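Local atomic coordinates of VgrG protein (PDB entry 4DTH), a protein that binds ATP and magnesium ions through the actin cross-linking domain of a Vibrio cholerae toxin, which probably joins actin monomers covalently. Residues Phe118-His121 with Ile122-Asn126; Ser211-Ser214 with Ala215-Leu218. One frame throughout, in Å; residues are numbered along the deposited sequence.

Contact 1: Phe118-His121 with Ile122-Asn126; sequences FTTH and IDQSN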
ATOM      1  N   PHE A 118     -18.604 -12.356  10.550  1.00 17.63           N
ATOM      2  CA  PHE A 118     -17.839 -12.040  11.766  1.00 16.99           C
ATOM      3  C   PHE A 118     -18.779 -11.613  12.899  1.00 19.68           C
ATOM      4  O   PHE A 118     -18.537 -11.973  14.052  1.00 17.78           O
ATOM      5  CB  PHE A 118     -16.814 -10.930  11.488  1.00 18.80           C
ATOM      6  CG  PHE A 118     -15.448 -11.346  10.978  1.00 19.46           C
ATOM      7  CD1 PHE A 118     -14.738 -12.374  11.595  1.00 22.68           C
ATOM      8  CD2 PHE A 118     -14.816 -10.621   9.974  1.00 21.27           C
ATOM      9  CE1 PHE A 118     -13.443 -12.705  11.173  1.00 23.23           C
ATOM     10  CE2 PHE A 118     -13.523 -10.958   9.552  1.00 23.61           C
ATOM     11  CZ  PHE A 118     -12.855 -12.009  10.143  1.00 21.60           C
ATOM     12  N   THR A 119     -19.838 -10.832  12.569  1.00 17.21           N
ATOM     13  CA  THR A 119     -20.857 -10.373  13.538  1.00 16.95           C
ATOM     14  C   THR A 119     -21.490 -11.593  14.237  1.00 20.44           C
ATOM     15  O   THR A 119     -21.612 -11.594  15.461  1.00 20.58           O
ATOM     16  CB  THR A 119     -21.884  -9.442  12.859  1.00 22.19           C
ATOM     17  OG1 THR A 119     -21.201  -8.329  12.278  1.00 21.37           O
ATOM     18  CG2 THR A 119     -22.965  -8.941  13.832  1.00 22.61           C
ATOM     19  N   THR A 120     -21.841 -12.645  13.468  1.00 17.84           N
ATOM     20  CA  THR A 120     -22.403 -13.876  14.032  1.00 18.45           C
ATOM     21  C   THR A 120     -21.317 -14.618  14.816  1.00 21.54           C
ATOM     22  O   THR A 120     -21.594 -15.105  15.906  1.00 21.30           O
ATOM     23  CB  THR A 120     -23.021 -14.736  12.906  1.00 25.18           C
ATOM     24  OG1 THR A 120     -24.073 -13.985  12.310  1.00 23.29           O
ATOM     25  CG2 THR A 120     -23.577 -16.068  13.405  1.00 24.40           C
ATOM     26  N   HIS A 121     -20.077 -14.667  14.271  1.00 18.41           N
ATOM     27  CA  HIS A 121     -18.956 -15.373  14.900  1.00 17.70           C
ATOM     28  C   HIS A 121     -18.647 -14.888  16.311  1.00 21.25           C
ATOM     29  O   HIS A 121     -18.498 -15.703  17.203  1.00 21.12           O
ATOM     30  CB  HIS A 121     -17.696 -15.312  14.016  1.00 18.04           C
ATOM     31  CG  HIS A 121     -16.573 -16.167  14.527  1.00 21.45           C
ATOM     32  ND1 HIS A 121     -16.491 -17.511  14.213  1.00 23.38           N
ATOM     33  CD2 HIS A 121     -15.524 -15.840  15.325  1.00 23.28           C
ATOM     34  CE1 HIS A 121     -15.392 -17.955  14.800  1.00 23.12           C
ATOM     35  NE2 HIS A 121     -14.779 -16.991  15.487  1.00 23.27           N
ATOM     36  N   ILE A 122     -18.589 -13.580  16.534  1.00 18.22           N
ATOM     37  CA  ILE A 122     -18.315 -13.046  17.882  1.00 18.76           C
ATOM     38  C   ILE A 122     -19.512 -13.211  18.845  1.00 23.20           C
ATOM     39  O   ILE A 122     -19.357 -13.102  20.068  1.00 22.44           O
ATOM     40  CB  ILE A 122     -17.797 -11.593  17.841  1.00 21.53           C
ATOM     41  CG1 ILE A 122     -18.851 -10.637  17.211  1.00 21.17           C
ATOM     42  CG2 ILE A 122     -16.419 -11.517  17.159  1.00 22.42           C
ATOM     43  CD1 ILE A 122     -18.654  -9.104  17.516  1.00 25.11           C
ATOM     44  N   ASP A 123     -20.698 -13.476  18.287  1.00 21.07           N
ATOM     45  CA  ASP A 123     -21.888 -13.681  19.100  1.00 21.80           C
ATOM     46  C   ASP A 123     -21.954 -15.103  19.620  1.00 27.09           C
ATOM     47  O   ASP A 123     -22.323 -15.308  20.767  1.00 26.25           O
ATOM     48  CB  ASP A 123     -23.156 -13.332  18.311  1.00 23.32           C
ATOM     49  CG  ASP A 123     -24.391 -13.243  19.182  1.00 30.79           C
ATOM     50  OD1 ASP A 123     -24.376 -12.456  20.164  1.00 30.90           O
ATOM     51  OD2 ASP A 123     -25.359 -13.963  18.900  1.00 31.97           O
ATOM     52  N   GLN A 124     -21.589 -16.090  18.790  1.00 24.88           N
ATOM     53  CA  GLN A 124     -21.716 -17.480  19.217  1.00 24.99           C
ATOM     54  C   GLN A 124     -20.443 -18.294  19.325  1.00 25.81           C
ATOM     55  O   GLN A 124     -20.475 -19.410  19.849  1.00 25.81           O
ATOM     56  CB  GLN A 124     -22.713 -18.186  18.322  1.00 26.66           C
ATOM     57  CG  GLN A 124     -22.278 -18.282  16.885  1.00 34.83           C
ATOM     58  CD  GLN A 124     -23.432 -18.653  16.012  1.00 59.75           C
ATOM     59  OE1 GLN A 124     -24.562 -18.169  16.183  1.00 54.73           O
ATOM     60  NE2 GLN A 124     -23.159 -19.501  15.032  1.00 53.99           N
ATOM     61  N   SER A 125     -19.346 -17.762  18.789  1.00 20.65           N
ATOM     62  CA  SER A 125     -18.065 -18.441  18.804  1.00 20.34           C
ATOM     63  C   SER A 125     -16.969 -17.471  19.230  1.00 21.79           C
ATOM     64  O   SER A 125     -15.876 -17.513  18.687  1.00 20.18           O
ATOM     65  CB  SER A 125     -17.777 -19.046  17.432  1.00 23.84           C
ATOM     66  OG  SER A 125     -18.736 -20.051  17.146  1.00 29.55           O
ATOM     67  N   ASN A 126     -17.269 -16.581  20.196  1.00 19.86           N
ATOM     68  CA  ASN A 126     -16.281 -15.599  20.648  1.00 19.42           C
ATOM     69  C   ASN A 126     -15.017 -16.283  21.177  1.00 22.64           C
ATOM     70  O   ASN A 126     -15.116 -17.306  21.863  1.00 21.61           O
ATOM     71  CB  ASN A 126     -16.877 -14.644  21.683  1.00 20.76           C
ATOM     72  CG  ASN A 126     -16.209 -13.285  21.658  1.00 24.98           C
ATOM     73  OD1 ASN A 126     -15.786 -12.789  20.608  1.00 22.66           O
ATOM     74  ND2 ASN A 126     -16.135 -12.642  22.811  1.00 21.53           N
TER
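The last turn of helix 101-124 brings His-121 and Ser-125 together where the helix runs out into a loop. Ser-125 is the first residue to leave helical backbone angles, yet its N still donates to His-121 O at 2.7 Å. Alongside this bond, Ser-125 CB lies over one face of the His-121 imidazole, 3.9 Å from the ring centroid and displaced toward the ring's rim, in a CH-pi contact. With His-121 CG anti to the backbone N (chi1 -173°), the ring stands out from the side of the helix, where Ser-125 CB, one turn on, comes over its face. The far end of the ring is held from further along the chain, where NE2 is hydrogen-bonded to Gln-128 O.

One turn back, Ile-122 N gives a fairly straight bond of 3.0 Å to Phe-118 O, and the Ile-122 side chain folds back over the same region: CG1 lies 3.4 Å from Thr-119 O. Ile-122 and Phe-118 both pack on Ile-151 of strand 150-153, so this side of the helix is its buried one. On the solvent side, Thr-120 and Gln-124 run side by side. Thr-120 CG2 lies over the flat face of the Gln-124 amide, 3.6 Å from OE1. Gln-124 N bonds to Thr-120 O at 3.0 Å, while Asp-123 N makes a weak, more bent bond to the same oxygen.

Thr-120 O thus receives two N-H groups as the helix winds to its end, and His-121 O is bonded by that of Ser-125. Bonded at NE2 and covered on one face by Ser-125, the imidazole has little freedom to rotate, tying the helix end to the loop that follows.

Contact 2: Ser211-Ser214 with Ala215-Leu218; sequences SLTS and AENL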
ATOM      1  N   SER A 211      14.305  21.755 -21.914  1.00 32.86           N
ATOM      2  CA  SER A 211      15.155  22.950 -22.044  1.00 33.46           C
ATOM      3  C   SER A 211      16.626  22.664 -21.754  1.00 37.19           C
ATOM      4  O   SER A 211      17.488  23.236 -22.416  1.00 38.54           O
ATOM      5  CB  SER A 211      14.680  24.052 -21.102  1.00 39.07           C
ATOM      6  OG  SER A 211      13.365  24.478 -21.409  1.00 50.02           O
ATOM      7  N   LEU A 212      16.909  21.798 -20.755  1.00 30.10           N
ATOM      8  CA  LEU A 212      18.266  21.441 -20.329  1.00 29.28           C
ATOM      9  C   LEU A 212      18.988  20.524 -21.306  1.00 34.11           C
ATOM     10  O   LEU A 212      20.217  20.429 -21.246  1.00 34.39           O
ATOM     11  CB  LEU A 212      18.222  20.714 -18.948  1.00 28.83           C
ATOM     12  CG  LEU A 212      17.460  21.365 -17.790  1.00 32.92           C
ATOM     13  CD1 LEU A 212      17.406  20.453 -16.601  1.00 32.93           C
ATOM     14  CD2 LEU A 212      18.099  22.661 -17.360  1.00 35.46           C
ATOM     15  N   THR A 213      18.225  19.764 -22.127  1.00 31.13           N
ATOM     16  CA  THR A 213      18.793  18.714 -22.978  1.00 31.54           C
ATOM     17  C   THR A 213      18.601  18.898 -24.495  1.00 38.43           C
ATOM     18  O   THR A 213      18.518  17.900 -25.213  1.00 39.00           O
ATOM     19  CB  THR A 213      18.280  17.334 -22.491  1.00 34.19           C
ATOM     20  OG1 THR A 213      16.848  17.338 -22.535  1.00 30.43           O
ATOM     21  CG2 THR A 213      18.760  16.988 -21.084  1.00 30.86           C
ATOM     22  N   SER A 214      18.571  20.158 -24.980  1.00 36.91           N
ATOM     23  CA  SER A 214      18.388  20.502 -26.410  1.00 37.44           C
ATOM     24  C   SER A 214      19.520  20.010 -27.319  1.00 44.50           C
ATOM     25  O   SER A 214      19.247  19.565 -28.434  1.00 44.37           O
ATOM     26  CB  SER A 214      18.237  22.010 -26.582  1.00 41.96           C
ATOM     27  OG  SER A 214      17.000  22.475 -26.069  1.00 52.95           O
ATOM     28  N   ALA A 215      20.783  20.122 -26.862  1.00 43.49           N
ATOM     29  CA  ALA A 215      21.970  19.697 -27.626  1.00 44.71           C
ATOM     30  C   ALA A 215      22.140  18.189 -27.569  1.00 50.14           C
ATOM     31  O   ALA A 215      23.020  17.622 -28.228  1.00 49.99           O
ATOM     32  CB  ALA A 215      23.217  20.366 -27.069  1.00 45.84           C
ATOM     33  N   GLU A 216      21.309  17.546 -26.749  1.00 47.27           N
ATOM     34  CA  GLU A 216      21.360  16.116 -26.551  1.00 47.33           C
ATOM     35  C   GLU A 216      20.458  15.380 -27.485  1.00 49.85           C
ATOM     36  O   GLU A 216      19.322  15.786 -27.733  1.00 48.77           O
ATOM     37  CB  GLU A 216      21.076  15.763 -25.103  1.00 48.74           C
ATOM     38  CG  GLU A 216      22.181  16.246 -24.187  1.00 62.30           C
ATOM     39  CD  GLU A 216      22.044  15.774 -22.762  1.00 91.42           C
ATOM     40  OE1 GLU A 216      21.918  14.546 -22.558  1.00 87.09           O
ATOM     41  OE2 GLU A 216      22.087  16.621 -21.841  1.00 89.62           O
ATOM     42  N   ASN A 217      21.002  14.309 -28.049  1.00 46.79           N
ATOM     43  CA  ASN A 217      20.248  13.480 -28.954  1.00 46.62           C
ATOM     44  C   ASN A 217      19.734  12.310 -28.132  1.00 47.58           C
ATOM     45  O   ASN A 217      20.445  11.323 -27.929  1.00 47.86           O
ATOM     46  CB  ASN A 217      21.109  13.040 -30.128  1.00 51.42           C
ATOM     47  CG  ASN A 217      20.287  12.632 -31.313  1.00 87.93           C
ATOM     48  OD1 ASN A 217      19.238  13.218 -31.617  1.00 82.59           O
ATOM     49  ND2 ASN A 217      20.745  11.610 -32.011  1.00 84.91           N
ATOM     50  N   LEU A 218      18.533  12.485 -27.565  1.00 41.71           N
ATOM     51  CA  LEU A 218      17.952  11.463 -26.700  1.00 40.31           C
ATOM     52  C   LEU A 218      17.187  10.422 -27.477  1.00 42.71           C
ATOM     53  O   LEU A 218      16.505  10.753 -28.452  1.00 42.14           O
ATOM     54  CB  LEU A 218      17.094  12.085 -25.581  1.00 39.64           C
ATOM     55  CG  LEU A 218      17.832  13.005 -24.590  1.00 43.77           C
ATOM     56  CD1 LEU A 218      16.877  13.524 -23.545  1.00 43.79           C
ATOM     57  CD2 LEU A 218      19.003  12.282 -23.901  1.00 45.58           C
TER
HETATM   58  O   HOH W   1      22.446  19.551 -20.114  1.00 28.79           O
HETATM   59  O   HOH W   2      21.522  20.739 -24.197  1.00 35.84           O
HETATM   60  O   HOH W   3      22.869  19.051 -22.722  1.00 57.25           O
HETATM   61  O   HOH W   4      16.911  16.180 -26.668  1.00 40.68           O
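Glu-216 reaches back over Thr-213 just after helix 204-212 has ended, and its side chain can be followed atom by atom. CB sits 3.3 Å from Thr-213 O, the carbonyl that also accepts the backbone bond from Glu-216 N, and Glu-216 CG is 4.1 Å from it. With CG anti to the carbonyl carbon (chi1 -67°) and the chain extended beyond it, the carboxylate is carried across the threonine side chain. CD lies 3.9 Å from Thr-213 CG2, and OE2 comes closer to that methyl, at 3.4 Å. The tip also meets water: water 3 lies 2.7 Å from OE2, and water 1, 2.6 Å from Leu-212 O, links weakly to OE2. These waters have more acceptors in reach than protons, so not every link need form at once. Water 2 continues this linkage to the backbone, donating to Leu-212 O and accepting from Ala-215 N.

The buried Thr-213 is held from the other direction as well. Its OG1 is hydrogen-bonded to Phe-209 O, one turn earlier in the helix, and Leu-218 CD1 approaches OG1 with the two side chains nearly at right angles. Thr-213 and Glu-216 both touch His-301 of helix 292-307.

The bond from Glu-216 N to Thr-213 O is 3.2 Å long and comes from well above the carbonyl plane, while water 4 joins Thr-213 O to Glu-216 O. A bond from residue i+3 to i through Thr-213, Ser-214, Ala-215 and Glu-216 is that of a beta turn, here following a helix end and leading along the hydrated surface toward helix 221-245.

Both contacts lie at helix C-termini, on opposite sides of the chain's centre with their own centres about 66 Å apart, and they share no structural element. Contact 1 is partly buried: its side chains meet through a CH-pi contact and a methyl over an amide, with apolar packing of the helix on strand 150-153, supported by regular backbone bonding. Contact 2 is a surface contact whose buried threonine faces helix 292-307, and water supplies much of its bonding. The difference follows their places: in contact 1 backbone N-H groups bond to Thr-120 O and His-121 O, whereas in contact 2 waters bond to Leu-212 O.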